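Local coordinates for protein thiol-activated cytolysin (Desulfobulbus propionicus, PDB 6NAL) that probably oligomerises on target membranes and inserts a large β-barrel pore, as do other cytolysins of the cholesterol-dependent family, at residues 293-297 and 329-333; 61-65 and 163-167; 145-151 and 189-195; 102-107 and 128-132. One frame throughout, in Å; residues are numbered along the deposited sequence.

Contact 1: residues 293-297 and 329-333; sequences VHGGS and NTAAP
V293 and H294 finish strand 287-294 in extended conformation, and V293 is tied by its backbone to A299 on the returning strand. H294 takes chi1 t, which brings its imidazole over A332: the methyl CB lies 3.9 Å from the ring centroid, 19° off the normal, a CH-pi contact, with H294 NE2 3.7 Å from A332 CB. Y169 also meets this ring. G295 (phi/psi 95/130) faces A332 in the register, their CA atoms 4.3 Å apart, with G295 CA 3.6 Å from A332 CB; a β-carbon would crowd A332 CB and jam against the preceding carbonyl O. G295 and G296 lie in the turn from strand 287-294 to 299-305; they probably correspond to the glycine pair between the fourth and fifth core strands of related cytolysins, thought to let the fifth strand swing away before pore formation. G296 (75/-135), also suited to glycine by its positive phi, donates from N to T330 O at 2.9 Å, the one hydrogen bond between the segments. Its O lies 3.2 Å from N329 OD1, two acceptors; N329, chi1 t, gives its ND2 to L324 O. S297 turns its CB away and bonds through OG to R242.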
loop_
_atom_site.group_PDB
_atom_site.type_symbol
_atom_site.label_atom_id
_atom_site.label_comp_id
_atom_site.label_asym_id
_atom_site.label_seq_id
_atom_site.Cartn_x
_atom_site.Cartn_y
_atom_site.Cartn_z
ATOM N N VAL A 293 21.916 -29.824 5.594
ATOM C CA VAL A 293 23.108 -29.399 6.292
ATOM C C VAL A 293 24.316 -29.913 5.503
ATOM O O VAL A 293 24.391 -31.100 5.184
ATOM C CB VAL A 293 23.110 -29.924 7.739
ATOM C CG1 VAL A 293 24.513 -29.704 8.344
ATOM C CG2 VAL A 293 21.993 -29.258 8.597
ATOM N N HIS A 294 25.273 -29.038 5.232
ATOM C CA HIS A 294 26.343 -29.312 4.269
ATOM C C HIS A 294 27.640 -28.741 4.837
ATOM O O HIS A 294 27.688 -27.558 5.195
ATOM C CB HIS A 294 25.952 -28.693 2.915
ATOM C CG HIS A 294 26.931 -28.932 1.813
ATOM N ND1 HIS A 294 27.205 -27.988 0.841
ATOM C CD2 HIS A 294 27.686 -30.007 1.519
ATOM C CE1 HIS A 294 28.110 -28.467 0.013
ATOM N NE2 HIS A 294 28.430 -29.686 0.410
ATOM N N GLY A 295 28.658 -29.586 4.990
ATOM C CA GLY A 295 29.919 -29.152 5.550
ATOM C C GLY A 295 29.988 -29.408 7.045
ATOM O O GLY A 295 29.088 -29.011 7.789
ATOM N N GLY A 296 31.065 -30.030 7.507
ATOM C CA GLY A 296 31.040 -30.673 8.827
ATOM C C GLY A 296 30.237 -31.966 8.753
ATOM O O GLY A 296 30.444 -32.801 7.826
ATOM N N SER A 297 29.361 -32.191 9.729
ATOM C CA SER A 297 28.168 -33.001 9.498
ATOM C C SER A 297 27.613 -32.921 8.075
ATOM O O SER A 297 27.755 -31.867 7.410
ATOM C CB SER A 297 27.099 -32.516 10.483
ATOM O OG SER A 297 26.572 -31.269 10.053
ATOM N N ASN A 329 36.300 -35.162 9.617
ATOM C CA ASN A 329 35.137 -34.275 9.527
ATOM C C ASN A 329 35.594 -32.975 8.861
ATOM O O ASN A 329 36.107 -32.068 9.522
ATOM C CB ASN A 329 34.546 -34.008 10.902
ATOM C CG ASN A 329 33.097 -33.576 10.830
ATOM O OD1 ASN A 329 32.301 -34.130 10.055
ATOM N ND2 ASN A 329 32.751 -32.568 11.611
ATOM N N THR A 330 35.408 -32.906 7.555
ATOM C CA THR A 330 35.941 -31.859 6.713
ATOM C C THR A 330 35.017 -30.639 6.656
ATOM O O THR A 330 33.880 -30.639 7.131
ATOM C CB THR A 330 36.159 -32.399 5.288
ATOM O OG1 THR A 330 35.066 -33.253 4.916
ATOM C CG2 THR A 330 37.462 -33.215 5.181
ATOM N N ALA A 331 35.529 -29.584 6.055
ATOM C CA ALA A 331 34.682 -28.485 5.669
ATOM C C ALA A 331 34.293 -28.612 4.195
ATOM O O ALA A 331 34.990 -29.240 3.395
ATOM C CB ALA A 331 35.368 -27.154 5.914
ATOM N N ALA A 332 33.162 -28.007 3.842
ATOM C CA ALA A 332 32.759 -28.098 2.439
ATOM C C ALA A 332 33.203 -26.860 1.682
ATOM O O ALA A 332 33.295 -25.773 2.270
ATOM C CB ALA A 332 31.254 -28.252 2.321
ATOM N N PRO A 333 33.565 -26.985 0.403
ATOM C CA PRO A 333 33.772 -25.781 -0.396
ATOM C C PRO A 333 32.433 -25.102 -0.611
ATOM O O PRO A 333 31.414 -25.762 -0.823
ATOM C CB PRO A 333 34.366 -26.304 -1.715
ATOM C CG PRO A 333 34.066 -27.763 -1.753
ATOM C CD PRO A 333 34.031 -28.201 -0.301
#

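Contact 2: residues 61-65 and 163-167; sequences IAVPS and FGCDI
D166, A62 and G164 carry most of this meeting of two irregular segments, whose touching parts run in directions 15° apart, with A62 CA 5.1 Å from C165 CA. A62 (phi/psi -72/147) points its methyl at the other backbone: CB is 3.5 Å from G164 O, C165 C and D166 N alike, a fit for a small side chain. D166 (-90/97) stretches along 61-65 with chi1 t, and OD1 accepts a weak, nearly straight hydrogen bond from S65 N at 3.4 Å. The same oxygen weakly caps Y169 N, so D166 N-caps helix 167-174. G164 (52/38), the first residue past helix 156-163, has the positive phi that glycine tolerates best. One water accepts from A62 N at 2.9 Å and donates weakly to C165 O at 3.4 Å; another, hydrogen-bonded to S65 OG at 3.0 Å, donates weakly to D166 OD1 at 3.5 Å. The inter-helix turn docks on a loop hydrogen-bonded to strand 332-340, whose N335 reaches G164 O, while C165 packs on L159 and F245 of strand 232-250.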
loop_
_atom_site.group_PDB
_atom_site.type_symbol
_atom_site.label_atom_id
_atom_site.label_comp_id
_atom_site.label_asym_id
_atom_site.label_seq_id
_atom_site.Cartn_x
_atom_site.Cartn_y
_atom_site.Cartn_z
ATOM N N ILE A 61 29.387 -17.214 -6.725
ATOM C CA ILE A 61 29.525 -18.456 -7.484
ATOM C C ILE A 61 29.792 -19.586 -6.500
ATOM O O ILE A 61 30.847 -19.620 -5.866
ATOM C CB ILE A 61 30.643 -18.372 -8.523
ATOM C CG1 ILE A 61 30.609 -17.066 -9.316
ATOM C CG2 ILE A 61 30.577 -19.576 -9.406
ATOM C CD1 ILE A 61 29.453 -16.914 -10.181
ATOM N N ALA A 62 28.832 -20.496 -6.352
ATOM C CA ALA A 62 29.021 -21.694 -5.551
ATOM C C ALA A 62 29.960 -22.677 -6.237
ATOM O O ALA A 62 30.013 -22.785 -7.463
ATOM C CB ALA A 62 27.695 -22.399 -5.292
ATOM N N VAL A 63 30.714 -23.400 -5.422
ATOM C CA VAL A 63 31.436 -24.568 -5.907
ATOM C C VAL A 63 30.447 -25.693 -6.160
ATOM O O VAL A 63 29.881 -26.231 -5.212
ATOM C CB VAL A 63 32.478 -25.050 -4.889
ATOM C CG1 VAL A 63 33.036 -26.406 -5.319
ATOM C CG2 VAL A 63 33.630 -24.093 -4.723
ATOM N N PRO A 64 30.239 -26.130 -7.383
ATOM C CA PRO A 64 29.299 -27.235 -7.584
ATOM C C PRO A 64 29.830 -28.544 -7.019
ATOM O O PRO A 64 31.028 -28.835 -7.069
ATOM C CB PRO A 64 29.127 -27.305 -9.109
ATOM C CG PRO A 64 29.719 -26.033 -9.645
ATOM C CD PRO A 64 30.782 -25.601 -8.639
ATOM N N SER A 65 28.907 -29.329 -6.473
ATOM C CA SER A 65 29.210 -30.655 -5.943
ATOM C C SER A 65 29.992 -31.520 -6.932
ATOM O O SER A 65 30.842 -32.325 -6.540
ATOM C CB SER A 65 27.897 -31.355 -5.604
ATOM O OG SER A 65 27.202 -31.660 -6.827
ATOM N N PHE A 163 21.015 -16.208 -2.744
ATOM C CA PHE A 163 21.713 -17.147 -1.889
ATOM C C PHE A 163 23.038 -17.668 -2.434
ATOM O O PHE A 163 23.712 -18.414 -1.728
ATOM C CB PHE A 163 20.784 -18.336 -1.636
ATOM C CG PHE A 163 19.542 -17.950 -0.909
ATOM C CD1 PHE A 163 18.400 -17.583 -1.602
ATOM C CD2 PHE A 163 19.525 -17.917 0.481
ATOM C CE1 PHE A 163 17.254 -17.205 -0.929
ATOM C CE2 PHE A 163 18.372 -17.544 1.173
ATOM C CZ PHE A 163 17.236 -17.173 0.467
ATOM N N GLY A 164 23.418 -17.342 -3.662
ATOM C CA GLY A 164 24.719 -17.767 -4.176
ATOM C C GLY A 164 25.010 -19.249 -4.046
ATOM O O GLY A 164 26.161 -19.637 -3.798
ATOM N N CYS A 165 24.012 -20.092 -4.255
ATOM C CA CYS A 165 24.187 -21.509 -3.993
ATOM C C CYS A 165 24.162 -22.317 -5.289
ATOM O O CYS A 165 23.902 -21.798 -6.384
ATOM C CB CYS A 165 23.102 -21.997 -3.027
ATOM S SG CYS A 165 21.439 -21.867 -3.732
ATOM N N ASP A 166 24.442 -23.616 -5.126
ATOM C CA ASP A 166 24.516 -24.567 -6.232
ATOM C C ASP A 166 23.117 -25.142 -6.409
ATOM O O ASP A 166 22.732 -26.064 -5.699
ATOM C CB ASP A 166 25.545 -25.660 -5.944
ATOM C CG ASP A 166 25.498 -26.810 -6.969
ATOM O OD1 ASP A 166 25.851 -27.931 -6.529
ATOM O OD2 ASP A 166 25.136 -26.596 -8.178
ATOM N N ILE A 167 22.344 -24.597 -7.345
ATOM C CA ILE A 167 20.958 -25.025 -7.478
ATOM C C ILE A 167 20.877 -26.532 -7.646
ATOM O O ILE A 167 19.988 -27.195 -7.092
ATOM C CB ILE A 167 20.291 -24.308 -8.665
ATOM C CG1 ILE A 167 18.769 -24.359 -8.469
ATOM C CG2 ILE A 167 20.705 -24.970 -10.003
ATOM C CD1 ILE A 167 18.213 -23.299 -7.531
HETATM O O HOH W 1 26.339 -19.885 -7.704
HETATM O O HOH W 2 26.974 -29.889 -9.185
#

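Contact 3: residues 145-151 and 189-195; sequences NFQYSSS and YLIRFKQ
Three flat aromatic rings interlock, filling one face of this strand pair: Y148 (chi1 t) sets its edge against the face of F193 (m), centroids 5.1 Å apart and planes at 66°, and F193 directs its edge, offset, to the face of F146 (m), at 5.8 Å and 72°. Beneath them lies an antiparallel ladder in the core β-sheet of the cytolysin, probably its first two pore-forming strands, with axes 4.6 Å apart at 172°. Q147-K194, S149-R192 and S151-L190 are hydrogen-bonded pairs; Y148-F193 and S150-I191 alternate as non-hydrogen-bonded ones. Paired bonds run from Q147 N to K194 O and K194 N to Q147 O (both 2.8 Å), S149 N to R192 O (3.0 Å) and R192 N to S149 O (2.8 Å), S151 N to L190 O (3.1 Å) and L190 N to S151 O (2.9 Å). N145 N donates to Q195 OE1 at 3.1 Å. On the other face the small S149 gives F163 of helix 156-163 space to lie beside L190 and R192; the long side chain of K194 reaches N335. Because 147-152 pairs with 187-202 along one edge, Y148 N can point outward, to Y445 OH of the second subunit; N145 OD1 bonds T442 of that subunit. At the far end Y189, packed on helix 254-264, swings its ring back so that Y189 OH accepts a hydrogen bond from S150 OG at 2.9 Å.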
loop_
_atom_site.group_PDB
_atom_site.type_symbol
_atom_site.label_atom_id
_atom_site.label_comp_id
_atom_site.label_asym_id
_atom_site.label_seq_id
_atom_site.Cartn_x
_atom_site.Cartn_y
_atom_site.Cartn_z
ATOM N N ASN A 145 28.900 -19.569 14.193
ATOM C CA ASN A 145 28.842 -18.113 14.038
ATOM C C ASN A 145 28.433 -17.853 12.585
ATOM O O ASN A 145 29.283 -17.894 11.682
ATOM C CB ASN A 145 30.169 -17.432 14.365
ATOM C CG ASN A 145 30.137 -15.936 14.012
ATOM O OD1 ASN A 145 29.067 -15.413 13.662
ATOM N ND2 ASN A 145 31.278 -15.246 14.094
ATOM N N PHE A 146 27.149 -17.578 12.364
ATOM C CA PHE A 146 26.569 -17.711 11.037
ATOM C C PHE A 146 26.250 -16.352 10.453
ATOM O O PHE A 146 25.870 -15.432 11.176
ATOM C CB PHE A 146 25.310 -18.583 11.063
ATOM C CG PHE A 146 25.584 -20.072 11.189
ATOM C CD1 PHE A 146 26.282 -20.768 10.189
ATOM C CD2 PHE A 146 25.128 -20.785 12.278
ATOM C CE1 PHE A 146 26.533 -22.141 10.296
ATOM C CE2 PHE A 146 25.376 -22.152 12.381
ATOM C CZ PHE A 146 26.062 -22.829 11.379
ATOM N N GLN A 147 26.469 -16.231 9.143
ATOM C CA GLN A 147 25.762 -15.249 8.329
ATOM C C GLN A 147 24.359 -15.758 7.996
ATOM O O GLN A 147 24.138 -16.946 7.763
ATOM C CB GLN A 147 26.526 -14.925 7.049
ATOM C CG GLN A 147 25.715 -14.069 6.094
ATOM C CD GLN A 147 26.273 -14.073 4.671
ATOM O OE1 GLN A 147 27.418 -14.496 4.445
ATOM N NE2 GLN A 147 25.477 -13.590 3.713
ATOM N N TYR A 148 23.400 -14.839 7.980
ATOM C CA TYR A 148 21.995 -15.180 7.947
ATOM C C TYR A 148 21.385 -14.548 6.712
ATOM O O TYR A 148 21.747 -13.439 6.350
ATOM C CB TYR A 148 21.330 -14.714 9.215
ATOM C CG TYR A 148 19.882 -15.057 9.300
ATOM C CD1 TYR A 148 19.476 -16.316 9.675
ATOM C CD2 TYR A 148 18.918 -14.107 9.044
ATOM C CE1 TYR A 148 18.139 -16.626 9.775
ATOM C CE2 TYR A 148 17.569 -14.412 9.123
ATOM C CZ TYR A 148 17.194 -15.667 9.508
ATOM O OH TYR A 148 15.873 -15.998 9.616
ATOM N N SER A 149 20.544 -15.308 6.009
ATOM C CA SER A 149 19.837 -14.803 4.834
ATOM C C SER A 149 18.456 -15.417 4.801
ATOM O O SER A 149 18.326 -16.607 5.071
ATOM C CB SER A 149 20.498 -15.153 3.492
ATOM O OG SER A 149 21.809 -14.640 3.438
ATOM N N SER A 150 17.441 -14.636 4.427
ATOM C CA SER A 150 16.094 -15.174 4.306
ATOM C C SER A 150 15.319 -14.410 3.249
ATOM O O SER A 150 15.570 -13.235 3.020
ATOM C CB SER A 150 15.347 -15.087 5.628
ATOM O OG SER A 150 15.091 -13.730 5.970
ATOM N N SER A 151 14.364 -15.077 2.619
ATOM C CA SER A 151 13.609 -14.435 1.556
ATOM C C SER A 151 12.597 -15.435 1.034
ATOM O O SER A 151 12.856 -16.643 1.005
ATOM C CB SER A 151 14.552 -13.927 0.447
ATOM O OG SER A 151 13.805 -13.366 -0.661
ATOM N N TYR A 189 9.446 -20.162 1.309
ATOM C CA TYR A 189 10.352 -19.271 2.000
ATOM C C TYR A 189 11.659 -19.991 2.355
ATOM O O TYR A 189 11.653 -21.117 2.852
ATOM C CB TYR A 189 9.637 -18.754 3.245
ATOM C CG TYR A 189 10.325 -17.621 3.920
ATOM C CD1 TYR A 189 10.144 -16.335 3.504
ATOM C CD2 TYR A 189 11.168 -17.842 4.952
ATOM C CE1 TYR A 189 10.789 -15.276 4.108
ATOM C CE2 TYR A 189 11.816 -16.774 5.594
ATOM C CZ TYR A 189 11.625 -15.495 5.152
ATOM O OH TYR A 189 12.268 -14.441 5.756
ATOM N N LEU A 190 12.775 -19.305 2.186
ATOM C CA LEU A 190 14.071 -19.950 2.370
ATOM C C LEU A 190 14.990 -19.177 3.294
ATOM O O LEU A 190 15.212 -17.981 3.109
ATOM C CB LEU A 190 14.776 -20.144 1.045
ATOM C CG LEU A 190 15.839 -21.242 1.051
ATOM C CD1 LEU A 190 15.175 -22.583 1.010
ATOM C CD2 LEU A 190 16.739 -21.029 -0.176
ATOM N N ILE A 191 15.555 -19.882 4.262
ATOM C CA ILE A 191 16.547 -19.339 5.173
ATOM C C ILE A 191 17.857 -20.080 4.959
ATOM O O ILE A 191 17.874 -21.307 4.817
ATOM C CB ILE A 191 16.064 -19.491 6.633
ATOM C CG1 ILE A 191 14.789 -18.674 6.863
ATOM C CG2 ILE A 191 17.131 -19.072 7.650
ATOM C CD1 ILE A 191 14.153 -18.945 8.192
ATOM N N ARG A 192 18.956 -19.339 5.010
ATOM C CA ARG A 192 20.275 -19.916 4.975
ATOM C C ARG A 192 21.137 -19.385 6.096
ATOM O O ARG A 192 21.293 -18.178 6.225
ATOM C CB ARG A 192 20.969 -19.607 3.669
ATOM C CG ARG A 192 22.198 -20.400 3.514
ATOM C CD ARG A 192 23.073 -19.928 2.395
ATOM N NE ARG A 192 23.342 -18.506 2.478
ATOM C CZ ARG A 192 24.042 -17.844 1.574
ATOM N NH1 ARG A 192 24.544 -18.523 0.544
ATOM N NH2 ARG A 192 24.229 -16.531 1.699
ATOM N N PHE A 193 21.750 -20.296 6.847
ATOM C CA PHE A 193 22.820 -19.985 7.794
ATOM C C PHE A 193 24.150 -20.378 7.173
ATOM O O PHE A 193 24.309 -21.524 6.756
ATOM C CB PHE A 193 22.639 -20.751 9.105
ATOM C CG PHE A 193 21.385 -20.383 9.867
ATOM C CD1 PHE A 193 20.185 -20.948 9.543
ATOM C CD2 PHE A 193 21.444 -19.496 10.906
ATOM C CE1 PHE A 193 19.044 -20.640 10.212
ATOM C CE2 PHE A 193 20.319 -19.175 11.595
ATOM C CZ PHE A 193 19.092 -19.749 11.242
ATOM N N LYS A 194 25.105 -19.447 7.099
ATOM C CA LYS A 194 26.357 -19.749 6.430
ATOM C C LYS A 194 27.563 -19.380 7.270
ATOM O O LYS A 194 27.700 -18.233 7.693
ATOM C CB LYS A 194 26.446 -19.014 5.095
ATOM C CG LYS A 194 27.720 -19.347 4.227
ATOM C CD LYS A 194 27.936 -18.248 3.142
ATOM C CE LYS A 194 28.373 -18.915 1.872
ATOM N NZ LYS A 194 27.775 -18.301 0.605
ATOM N N GLN A 195 28.487 -20.325 7.433
ATOM C CA GLN A 195 29.702 -20.047 8.188
ATOM C C GLN A 195 30.933 -20.460 7.406
ATOM O O GLN A 195 31.044 -21.612 6.990
ATOM C CB GLN A 195 29.705 -20.758 9.544
ATOM C CG GLN A 195 30.900 -20.360 10.379
ATOM C CD GLN A 195 30.865 -20.949 11.790
ATOM O OE1 GLN A 195 29.947 -21.695 12.132
ATOM N NE2 GLN A 195 31.900 -20.655 12.587
#

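Contact 4: residues 102-107 and 128-132; sequences VDLPGA and ILSKW
I128 opens the helical segment with its side chain toward 102-107 in the m, t rotamer. Its CD1 sits 3.6 Å from CG2 of V102, the extended strand residue whose CA is 7.5 Å from I128 CA, and its CG2 lies 4.1 Å from L104 CD1. Branched aliphatic side chains suit such a spot, filling the space between helix and strand without any polar demand. L129 starts out sideways, yet its end bends in until CD2 is 3.8 Å from L104 CD2. One turn after I128, W132 (chi1 t) brings its indole alongside the turn: CE3 is 4.0 Å from L104 CD2, CZ2 3.8 Å from P105 O, and NE1 3.9 Å from A107 CB. L104 thus reaches all three helix residues, its CB aimed at them with chi1 m. Residues L104 to A107 form a type II β turn closed by A107 N to L104 O (3.0 Å), with P105 and G106 in the central positions; G106 has the positive phi (77°) required at its place. P105 packs on W439 and W132 on A436 of the second subunit. No hydrogen bond crosses the segments: this is apolar packing of helix 118-133 against the end of the β hairpin formed by strands 98-103 and 110-114, a helix folded back on the hairpin that precedes it.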
loop_
_atom_site.group_PDB
_atom_site.type_symbol
_atom_site.label_atom_id
_atom_site.label_comp_id
_atom_site.label_asym_id
_atom_site.label_seq_id
_atom_site.Cartn_x
_atom_site.Cartn_y
_atom_site.Cartn_z
ATOM N N VAL A 102 46.961 -20.767 2.603
ATOM C CA VAL A 102 45.841 -21.134 3.449
ATOM C C VAL A 102 45.706 -20.066 4.511
ATOM O O VAL A 102 46.652 -19.816 5.249
ATOM C CB VAL A 102 46.055 -22.493 4.126
ATOM C CG1 VAL A 102 44.878 -22.831 4.963
ATOM C CG2 VAL A 102 46.353 -23.542 3.094
ATOM N N ASP A 103 44.533 -19.481 4.623
ATOM C CA ASP A 103 44.284 -18.457 5.621
ATOM C C ASP A 103 43.432 -19.068 6.720
ATOM O O ASP A 103 42.218 -19.233 6.541
ATOM C CB ASP A 103 43.583 -17.250 5.024
ATOM C CG ASP A 103 43.055 -16.315 6.106
ATOM O OD1 ASP A 103 43.800 -16.118 7.112
ATOM O OD2 ASP A 103 41.896 -15.812 5.970
ATOM N N LEU A 104 44.082 -19.442 7.859
ATOM C CA LEU A 104 43.223 -19.873 8.945
ATOM C C LEU A 104 43.154 -18.808 10.023
ATOM O O LEU A 104 44.178 -18.227 10.371
ATOM C CB LEU A 104 43.652 -21.162 9.618
ATOM C CG LEU A 104 43.870 -22.271 8.625
ATOM C CD1 LEU A 104 45.373 -22.319 8.384
ATOM C CD2 LEU A 104 43.390 -23.575 9.164
ATOM N N PRO A 105 41.983 -18.635 10.625
ATOM C CA PRO A 105 41.770 -17.551 11.601
ATOM C C PRO A 105 42.543 -17.808 12.871
ATOM O O PRO A 105 42.631 -18.943 13.350
ATOM C CB PRO A 105 40.256 -17.577 11.865
ATOM C CG PRO A 105 39.694 -18.718 10.967
ATOM C CD PRO A 105 40.888 -19.602 10.618
ATOM N N GLY A 106 43.136 -16.743 13.383
ATOM C CA GLY A 106 44.018 -16.845 14.522
ATOM C C GLY A 106 45.391 -17.386 14.222
ATOM O O GLY A 106 46.232 -17.409 15.127
ATOM N N ALA A 107 45.636 -17.841 13.000
ATOM C CA ALA A 107 46.931 -18.356 12.592
ATOM C C ALA A 107 47.580 -17.392 11.613
ATOM O O ALA A 107 46.905 -16.590 10.963
ATOM C CB ALA A 107 46.792 -19.736 11.941
ATOM N N ILE A 128 48.709 -28.519 5.892
ATOM C CA ILE A 128 48.596 -27.325 6.731
ATOM C C ILE A 128 47.458 -27.463 7.744
ATOM O O ILE A 128 47.558 -26.991 8.884
ATOM C CB ILE A 128 48.410 -26.084 5.843
ATOM C CG1 ILE A 128 49.653 -25.949 4.975
ATOM C CG2 ILE A 128 48.145 -24.844 6.686
ATOM C CD1 ILE A 128 49.565 -24.849 3.982
ATOM N N LEU A 129 46.338 -28.055 7.330
ATOM C CA LEU A 129 45.244 -28.284 8.265
ATOM C C LEU A 129 45.668 -29.230 9.386
ATOM O O LEU A 129 45.312 -29.025 10.556
ATOM C CB LEU A 129 44.042 -28.861 7.531
ATOM C CG LEU A 129 42.999 -27.886 6.979
ATOM C CD1 LEU A 129 41.936 -28.708 6.292
ATOM C CD2 LEU A 129 42.445 -27.084 8.085
ATOM N N SER A 130 46.398 -30.295 9.033
ATOM C CA SER A 130 46.884 -31.243 10.028
ATOM C C SER A 130 47.751 -30.543 11.061
ATOM O O SER A 130 47.546 -30.705 12.262
ATOM C CB SER A 130 47.642 -32.369 9.334
ATOM O OG SER A 130 46.722 -33.181 8.624
ATOM N N LYS A 131 48.689 -29.715 10.613
ATOM C CA LYS A 131 49.577 -29.067 11.558
ATOM C C LYS A 131 48.810 -28.098 12.425
ATOM O O LYS A 131 49.219 -27.825 13.553
ATOM C CB LYS A 131 50.727 -28.364 10.829
ATOM C CG LYS A 131 51.575 -29.248 9.847
ATOM C CD LYS A 131 51.682 -30.727 10.255
ATOM C CE LYS A 131 52.158 -31.647 9.100
ATOM N NZ LYS A 131 53.095 -30.952 8.177
ATOM N N TRP A 132 47.682 -27.584 11.943
ATOM C CA TRP A 132 46.982 -26.628 12.779
ATOM C C TRP A 132 46.149 -27.317 13.839
ATOM O O TRP A 132 46.104 -26.844 14.976
ATOM C CB TRP A 132 46.078 -25.699 11.986
ATOM C CG TRP A 132 45.612 -24.542 12.843
ATOM C CD1 TRP A 132 46.391 -23.555 13.434
ATOM C CD2 TRP A 132 44.280 -24.267 13.217
ATOM N NE1 TRP A 132 45.597 -22.679 14.127
ATOM C CE2 TRP A 132 44.295 -23.092 14.003
ATOM C CE3 TRP A 132 43.063 -24.887 12.951
ATOM C CZ2 TRP A 132 43.133 -22.536 14.521
ATOM C CZ3 TRP A 132 41.913 -24.334 13.463
ATOM C CH2 TRP A 132 41.955 -23.177 14.251
#

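Contacts 1, 3 and 4 all reach the large antiparallel sheet, at strands 287-294 and 332-340, 147-152 and 187-202, and 98-103 respectively; contact 2 joins loops beside it. Contact 2 touches contact 1 through V63 and P333, and contact 3 through F163, their centres 14 Å away in each case; contacts 3 and 4 lie 26 Å apart. Along the chain, contact 4 falls between the segments of contact 2, contacts 2 and 3 interleave, and contact 1 comes last. Contacts 3 and 4 also meet the second subunit. By analogy with related cytolysins, helices 156-163, 167-174 and 178-183 would refold into strands during insertion, so the docking in contact 2 probably has to be released.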